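Local atomic coordinates of hemerythrin-like domain-containing protein (Streptococcus mutans, PDB entry 2QKP), a protein that is of unknown function but contributes here its C-terminal PAS domain, a fold that in many relatives senses small molecules or mediates protein pairing. Residues Y107-A112 against L124-D129; P29-F34 against E52-R57. One frame throughout, in Å; residues are numbered along the deposited sequence.

Interaction 1: residues Y107-A112 against L124-D129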
loop_
_atom_site.group_PDB
_atom_site.type_symbol
_atom_site.label_atom_id
_atom_site.label_comp_id
_atom_site.label_asym_id
_atom_site.label_seq_id
_atom_site.Cartn_x
_atom_site.Cartn_y
_atom_site.Cartn_z
ATOM N N TYR A 107 -11.595 -8.092 1.695
ATOM C CA TYR A 107 -11.441 -8.036 0.244
ATOM C C TYR A 107 -9.985 -8.359 -0.078
ATOM O O TYR A 107 -9.073 -7.701 0.446
ATOM C CB TYR A 107 -11.743 -6.608 -0.229
ATOM C CG TYR A 107 -11.755 -6.443 -1.735
ATOM C CD1 TYR A 107 -12.895 -6.748 -2.473
ATOM C CD2 TYR A 107 -10.646 -5.939 -2.421
ATOM C CE1 TYR A 107 -12.928 -6.582 -3.856
ATOM C CE2 TYR A 107 -10.666 -5.788 -3.820
ATOM C CZ TYR A 107 -11.819 -6.093 -4.521
ATOM O OH TYR A 107 -11.877 -5.908 -5.898
ATOM N N VAL A 108 -9.776 -9.374 -0.923
ATOM C CA VAL A 108 -8.452 -9.941 -1.170
ATOM C C VAL A 108 -8.094 -9.669 -2.610
ATOM O O VAL A 108 -8.911 -9.862 -3.508
ATOM C CB VAL A 108 -8.446 -11.486 -0.939
ATOM C CG1 VAL A 108 -7.066 -12.056 -1.152
ATOM C CG2 VAL A 108 -8.921 -11.833 0.456
ATOM N N THR A 109 -6.871 -9.212 -2.834
ATOM C CA THR A 109 -6.404 -9.089 -4.214
ATOM C C THR A 109 -5.076 -9.795 -4.389
ATOM O O THR A 109 -4.169 -9.628 -3.577
ATOM C CB THR A 109 -6.177 -7.617 -4.595
ATOM O OG1 THR A 109 -7.382 -6.882 -4.413
ATOM C CG2 THR A 109 -5.687 -7.494 -6.040
ATOM N N TYR A 110 -4.972 -10.583 -5.460
ATOM C CA TYR A 110 -3.697 -11.114 -5.930
ATOM C C TYR A 110 -3.370 -10.395 -7.207
ATOM O O TYR A 110 -4.183 -10.414 -8.159
ATOM C CB TYR A 110 -3.836 -12.594 -6.282
ATOM C CG TYR A 110 -4.076 -13.489 -5.110
ATOM C CD1 TYR A 110 -2.995 -14.090 -4.461
ATOM C CD2 TYR A 110 -5.364 -13.767 -4.674
ATOM C CE1 TYR A 110 -3.186 -14.949 -3.366
ATOM C CE2 TYR A 110 -5.576 -14.640 -3.556
ATOM C CZ TYR A 110 -4.469 -15.214 -2.923
ATOM O OH TYR A 110 -4.585 -16.097 -1.845
ATOM N N ALA A 111 -2.198 -9.757 -7.257
ATOM C CA ALA A 111 -1.827 -8.947 -8.391
ATOM C C ALA A 111 -0.512 -9.368 -8.998
ATOM O O ALA A 111 0.405 -9.712 -8.271
ATOM C CB ALA A 111 -1.761 -7.460 -7.958
ATOM N N ALA A 112 -0.403 -9.315 -10.330
ATOM C CA ALA A 112 0.872 -9.579 -11.003
ATOM C C ALA A 112 1.745 -8.362 -10.804
ATOM O O ALA A 112 1.275 -7.219 -11.003
ATOM C CB ALA A 112 0.655 -9.794 -12.528
ATOM N N LEU A 124 1.862 -10.107 -5.838
ATOM C CA LEU A 124 1.604 -9.264 -4.666
ATOM C C LEU A 124 0.198 -9.586 -4.163
ATOM O O LEU A 124 -0.759 -9.451 -4.930
ATOM C CB LEU A 124 1.712 -7.784 -5.085
ATOM C CG LEU A 124 1.195 -6.714 -4.122
ATOM C CD1 LEU A 124 1.988 -6.773 -2.822
ATOM C CD2 LEU A 124 1.295 -5.357 -4.759
ATOM N N GLU A 125 0.064 -10.001 -2.898
ATOM C CA GLU A 125 -1.256 -10.210 -2.297
ATOM C C GLU A 125 -1.502 -9.123 -1.258
ATOM O O GLU A 125 -0.619 -8.839 -0.436
ATOM C CB GLU A 125 -1.347 -11.597 -1.646
ATOM C CG GLU A 125 -2.710 -11.871 -0.977
ATOM C CD GLU A 125 -2.828 -13.261 -0.358
ATOM O OE1 GLU A 125 -1.855 -14.049 -0.425
ATOM O OE2 GLU A 125 -3.914 -13.555 0.177
ATOM N N TYR A 126 -2.664 -8.481 -1.320
ATOM C CA TYR A 126 -3.017 -7.511 -0.297
ATOM C C TYR A 126 -4.467 -7.686 0.133
ATOM O O TYR A 126 -5.389 -7.940 -0.702
ATOM C CB TYR A 126 -2.689 -6.069 -0.733
ATOM C CG TYR A 126 -3.187 -5.620 -2.097
ATOM C CD1 TYR A 126 -4.394 -4.923 -2.217
ATOM C CD2 TYR A 126 -2.442 -5.858 -3.259
ATOM C CE1 TYR A 126 -4.836 -4.473 -3.446
ATOM C CE2 TYR A 126 -2.872 -5.416 -4.501
ATOM C CZ TYR A 126 -4.078 -4.714 -4.574
ATOM O OH TYR A 126 -4.545 -4.285 -5.791
ATOM N N VAL A 127 -4.649 -7.609 1.445
ATOM C CA VAL A 127 -5.926 -7.902 2.066
ATOM C C VAL A 127 -6.393 -6.641 2.800
ATOM O O VAL A 127 -5.628 -6.040 3.564
ATOM C CB VAL A 127 -5.791 -9.065 3.082
ATOM C CG1 VAL A 127 -7.096 -9.342 3.711
ATOM C CG2 VAL A 127 -5.206 -10.344 2.429
ATOM N N GLN A 128 -7.658 -6.276 2.592
ATOM C CA GLN A 128 -8.199 -5.074 3.230
ATOM C C GLN A 128 -9.531 -5.363 3.906
ATOM O O GLN A 128 -10.327 -6.164 3.425
ATOM C CB GLN A 128 -8.406 -3.990 2.191
ATOM C CG GLN A 128 -8.691 -2.561 2.790
ATOM C CD GLN A 128 -8.717 -1.504 1.699
ATOM O OE1 GLN A 128 -8.690 -1.826 0.501
ATOM N NE2 GLN A 128 -8.778 -0.245 2.098
ATOM N N ASP A 129 -9.780 -4.685 5.022
ATOM C CA ASP A 129 -11.114 -4.736 5.598
ATOM C C ASP A 129 -11.925 -3.593 4.963
ATOM O O ASP A 129 -11.572 -2.400 5.051
ATOM C CB ASP A 129 -11.051 -4.624 7.124
ATOM C CG ASP A 129 -12.425 -4.462 7.755
ATOM O OD1 ASP A 129 -13.423 -5.008 7.216
ATOM O OD2 ASP A 129 -12.490 -3.751 8.795
HETATM O O HOH W 1 -7.391 -6.201 -1.545
HETATM O O HOH W 2 -7.375 -3.961 -6.047
HETATM O O HOH W 3 -3.817 -16.220 0.527
#
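T109 and Y126 face each other as an antiparallel hydrogen-bonded pair in the β-hairpin in the middle of the five-stranded antiparallel PAS-type sheet, where strands 104-114 and 120-129 lie side by side. Their backbones exchange two bonds, T109 N to Y126 O and Y126 N to T109 O, each 2.9 Å; Y107 with Q128 and A111 with L124 repeat the pattern. T109 can be followed outward on this ladder. Its CB lies over one face of the Y126 ring, displaced toward the rim and 3.7 Å from the centroid, a CH-pi contact. CG2, anti to the backbone N, continues to the phenol end and meets Y126 OH at 3.4 Å. The other branch, OG1, donates to a water 2.9 Å away, which in turn gives its protons to Y107 O and Y126 O. Y126 CG sits between its backbone N and carbonyl carbon (chi1 50°), and the ring lies beside T109, both side chains pointing the same way. On the opposite face of the sheet, E125 extends alongside Y110 and sets CG over its ring. A second water donates to E125 OE2 at 2.7 Å and also bonds Y110 OH.

Interaction 2: residues P29-F34 against E52-R57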
loop_
_atom_site.group_PDB
_atom_site.type_symbol
_atom_site.label_atom_id
_atom_site.label_comp_id
_atom_site.label_asym_id
_atom_site.label_seq_id
_atom_site.Cartn_x
_atom_site.Cartn_y
_atom_site.Cartn_z
ATOM N N PRO A 29 -3.160 0.329 5.259
ATOM C CA PRO A 29 -4.231 -0.429 5.903
ATOM C C PRO A 29 -4.458 -1.796 5.217
ATOM O O PRO A 29 -5.611 -2.181 4.931
ATOM C CB PRO A 29 -5.444 0.493 5.698
ATOM C CG PRO A 29 -5.212 1.085 4.388
ATOM C CD PRO A 29 -3.703 1.252 4.251
ATOM N N LEU A 30 -3.368 -2.521 4.975
ATOM C CA LEU A 30 -3.409 -3.741 4.166
ATOM C C LEU A 30 -2.462 -4.755 4.772
ATOM O O LEU A 30 -1.410 -4.371 5.269
ATOM C CB LEU A 30 -2.920 -3.463 2.741
ATOM C CG LEU A 30 -3.648 -2.381 1.940
ATOM C CD1 LEU A 30 -2.868 -1.924 0.690
ATOM C CD2 LEU A 30 -5.031 -2.895 1.541
ATOM N N GLU A 31 -2.832 -6.033 4.724
ATOM C CA GLU A 31 -1.905 -7.123 5.028
ATOM C C GLU A 31 -1.319 -7.470 3.667
ATOM O O GLU A 31 -2.062 -7.848 2.756
ATOM C CB GLU A 31 -2.639 -8.357 5.600
ATOM C CG GLU A 31 -3.248 -8.157 6.973
ATOM C CD GLU A 31 -4.047 -9.372 7.444
ATOM O OE1 GLU A 31 -3.888 -10.512 6.897
ATOM O OE2 GLU A 31 -4.815 -9.187 8.385
ATOM N N ILE A 32 0.002 -7.333 3.531
ATOM C CA ILE A 32 0.667 -7.478 2.222
ATOM C C ILE A 32 1.570 -8.690 2.299
ATOM O O ILE A 32 2.250 -8.903 3.315
ATOM C CB ILE A 32 1.489 -6.217 1.925
ATOM C CG1 ILE A 32 0.518 -5.017 1.848
ATOM C CG2 ILE A 32 2.381 -6.319 0.615
ATOM C CD1 ILE A 32 1.209 -3.664 1.707
ATOM N N THR A 33 1.582 -9.490 1.239
ATOM C CA THR A 33 2.589 -10.562 1.133
ATOM C C THR A 33 3.149 -10.519 -0.275
ATOM O O THR A 33 2.457 -10.097 -1.203
ATOM C CB THR A 33 2.058 -12.007 1.436
ATOM O OG1 THR A 33 1.319 -12.497 0.311
ATOM C CG2 THR A 33 1.193 -12.063 2.708
ATOM N N PHE A 34 4.397 -10.938 -0.441
ATOM C CA PHE A 34 4.984 -10.946 -1.770
ATOM C C PHE A 34 5.686 -12.271 -1.989
ATOM O O PHE A 34 6.463 -12.704 -1.156
ATOM C CB PHE A 34 5.982 -9.798 -1.908
ATOM C CG PHE A 34 6.744 -9.822 -3.175
ATOM C CD1 PHE A 34 6.097 -9.566 -4.401
ATOM C CD2 PHE A 34 8.110 -10.085 -3.169
ATOM C CE1 PHE A 34 6.816 -9.554 -5.607
ATOM C CE2 PHE A 34 8.840 -10.103 -4.378
ATOM C CZ PHE A 34 8.193 -9.842 -5.594
ATOM N N GLU A 52 -3.816 -11.258 15.121
ATOM C CA GLU A 52 -5.031 -10.623 14.580
ATOM C C GLU A 52 -5.113 -10.557 13.037
ATOM O O GLU A 52 -5.978 -9.884 12.471
ATOM C CB GLU A 52 -5.162 -9.225 15.147
ATOM C CG GLU A 52 -5.129 -9.157 16.660
ATOM C CD GLU A 52 -4.961 -7.739 17.155
ATOM O OE1 GLU A 52 -5.248 -6.792 16.369
ATOM O OE2 GLU A 52 -4.556 -7.573 18.330
ATOM N N MET A 53 -4.215 -11.273 12.370
ATOM C CA MET A 53 -4.164 -11.310 10.910
ATOM C C MET A 53 -5.316 -12.114 10.306
ATOM O O MET A 53 -5.757 -13.143 10.860
ATOM C CB MET A 53 -2.832 -11.904 10.462
ATOM C CG MET A 53 -1.600 -11.009 10.707
ATOM S SD MET A 53 -0.052 -11.917 10.401
ATOM C CE MET A 53 0.016 -11.711 8.594
ATOM N N VAL A 54 -5.815 -11.651 9.166
ATOM C CA VAL A 54 -6.865 -12.365 8.437
ATOM C C VAL A 54 -6.283 -13.705 7.975
ATOM O O VAL A 54 -6.864 -14.773 8.222
ATOM C CB VAL A 54 -7.377 -11.542 7.209
ATOM C CG1 VAL A 54 -8.427 -12.306 6.424
ATOM C CG2 VAL A 54 -7.908 -10.159 7.653
ATOM N N PHE A 55 -5.115 -13.632 7.336
ATOM C CA PHE A 55 -4.410 -14.804 6.826
ATOM C C PHE A 55 -3.099 -14.870 7.571
ATOM O O PHE A 55 -2.153 -14.150 7.252
ATOM C CB PHE A 55 -4.139 -14.706 5.316
ATOM C CG PHE A 55 -5.384 -14.728 4.466
ATOM C CD1 PHE A 55 -6.441 -15.586 4.764
ATOM C CD2 PHE A 55 -5.480 -13.916 3.343
ATOM C CE1 PHE A 55 -7.596 -15.609 3.968
ATOM C CE2 PHE A 55 -6.619 -13.943 2.537
ATOM C CZ PHE A 55 -7.680 -14.784 2.853
ATOM N N LYS A 56 -3.059 -15.731 8.578
ATOM C CA LYS A 56 -1.897 -15.821 9.435
ATOM C C LYS A 56 -0.652 -16.147 8.624
ATOM O O LYS A 56 -0.670 -17.054 7.790
ATOM C CB LYS A 56 -2.101 -16.888 10.492
ATOM C CG LYS A 56 -2.001 -16.349 11.881
ATOM C CD LYS A 56 -3.387 -15.972 12.340
ATOM C CE LYS A 56 -3.367 -14.719 13.183
ATOM N NZ LYS A 56 -4.712 -14.094 13.201
ATOM N N ARG A 57 0.404 -15.376 8.856
ATOM C CA ARG A 57 1.721 -15.697 8.328
ATOM C C ARG A 57 2.646 -15.720 9.530
ATOM O O ARG A 57 2.402 -15.018 10.517
ATOM C CB ARG A 57 2.206 -14.636 7.329
ATOM C CG ARG A 57 1.194 -14.230 6.259
ATOM C CD ARG A 57 0.954 -15.321 5.242
ATOM N NE ARG A 57 -0.008 -14.869 4.232
ATOM C CZ ARG A 57 -0.883 -15.647 3.595
ATOM N NH1 ARG A 57 -0.961 -16.948 3.844
ATOM N NH2 ARG A 57 -1.691 -15.107 2.693
HETATM O O HOH W 4 -1.586 -12.125 5.228
#
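E31 and V54 form a side-chain-to-backbone hydrogen-bond contact between a strand and an irregular loop: a buried carboxylate on strand 31-36 receives backbone N-H groups from 52-57, a segment in the loop after strand 41-44 in this PAS fold. Here one acidic side chain takes up two consecutive amides of an irregular segment. E31 sends CG anti to its own carbonyl carbon (chi1 -68°) and then runs extended toward the loop. OE2 accepts from V54 N at 2.8 Å, nearly straight at 172°, through the syn lone pair of OE2, which faces OE1. OE1 takes a weak bond from F55 N, long at 3.4 Å but again almost linear. Two successive amides thus converge on one carboxylate and would be expected to steady its negative charge. V54 CG2 packs at 3.3 Å from E31 OE2, its side chain crossing that of the glutamate. Further along, T33 CG2 comes within 3.4 Å of R57 NE, the two side chains crossing at about a right angle. F55 CB lies over one face of the R57 guanidinium, displaced toward the rim. Within the loop, K56 NZ curls back to donate to M53 O at 2.7 Å and also to A51 O. Beyond these bonds, M53 and R57 pack on Y44 of strand 41-44, while V54 touches V106 and F55 touches V108, both on strand 104-114.

Overall arrangement
Both contacts converge on one sheet, in which strand 120-129 lies between 104-114 and 31-36. Interaction 1 joins two neighbouring strands and is almost wholly buried, its cohesion coming from a regular backbone ladder with aromatic packing and waters added on its two faces. Interaction 2 is smaller and only partly buried; it attaches a loop to the adjoining strand, and its bonds pass from backbone amides to a side-chain carboxylate. The two meet directly where E125 O and T33 N, and V127 N and E31 O, probably hydrogen-bond, and where E125 OE2 packs against F55 CD2. Residues of both 124-129 and 29-34 also touch the second subunit.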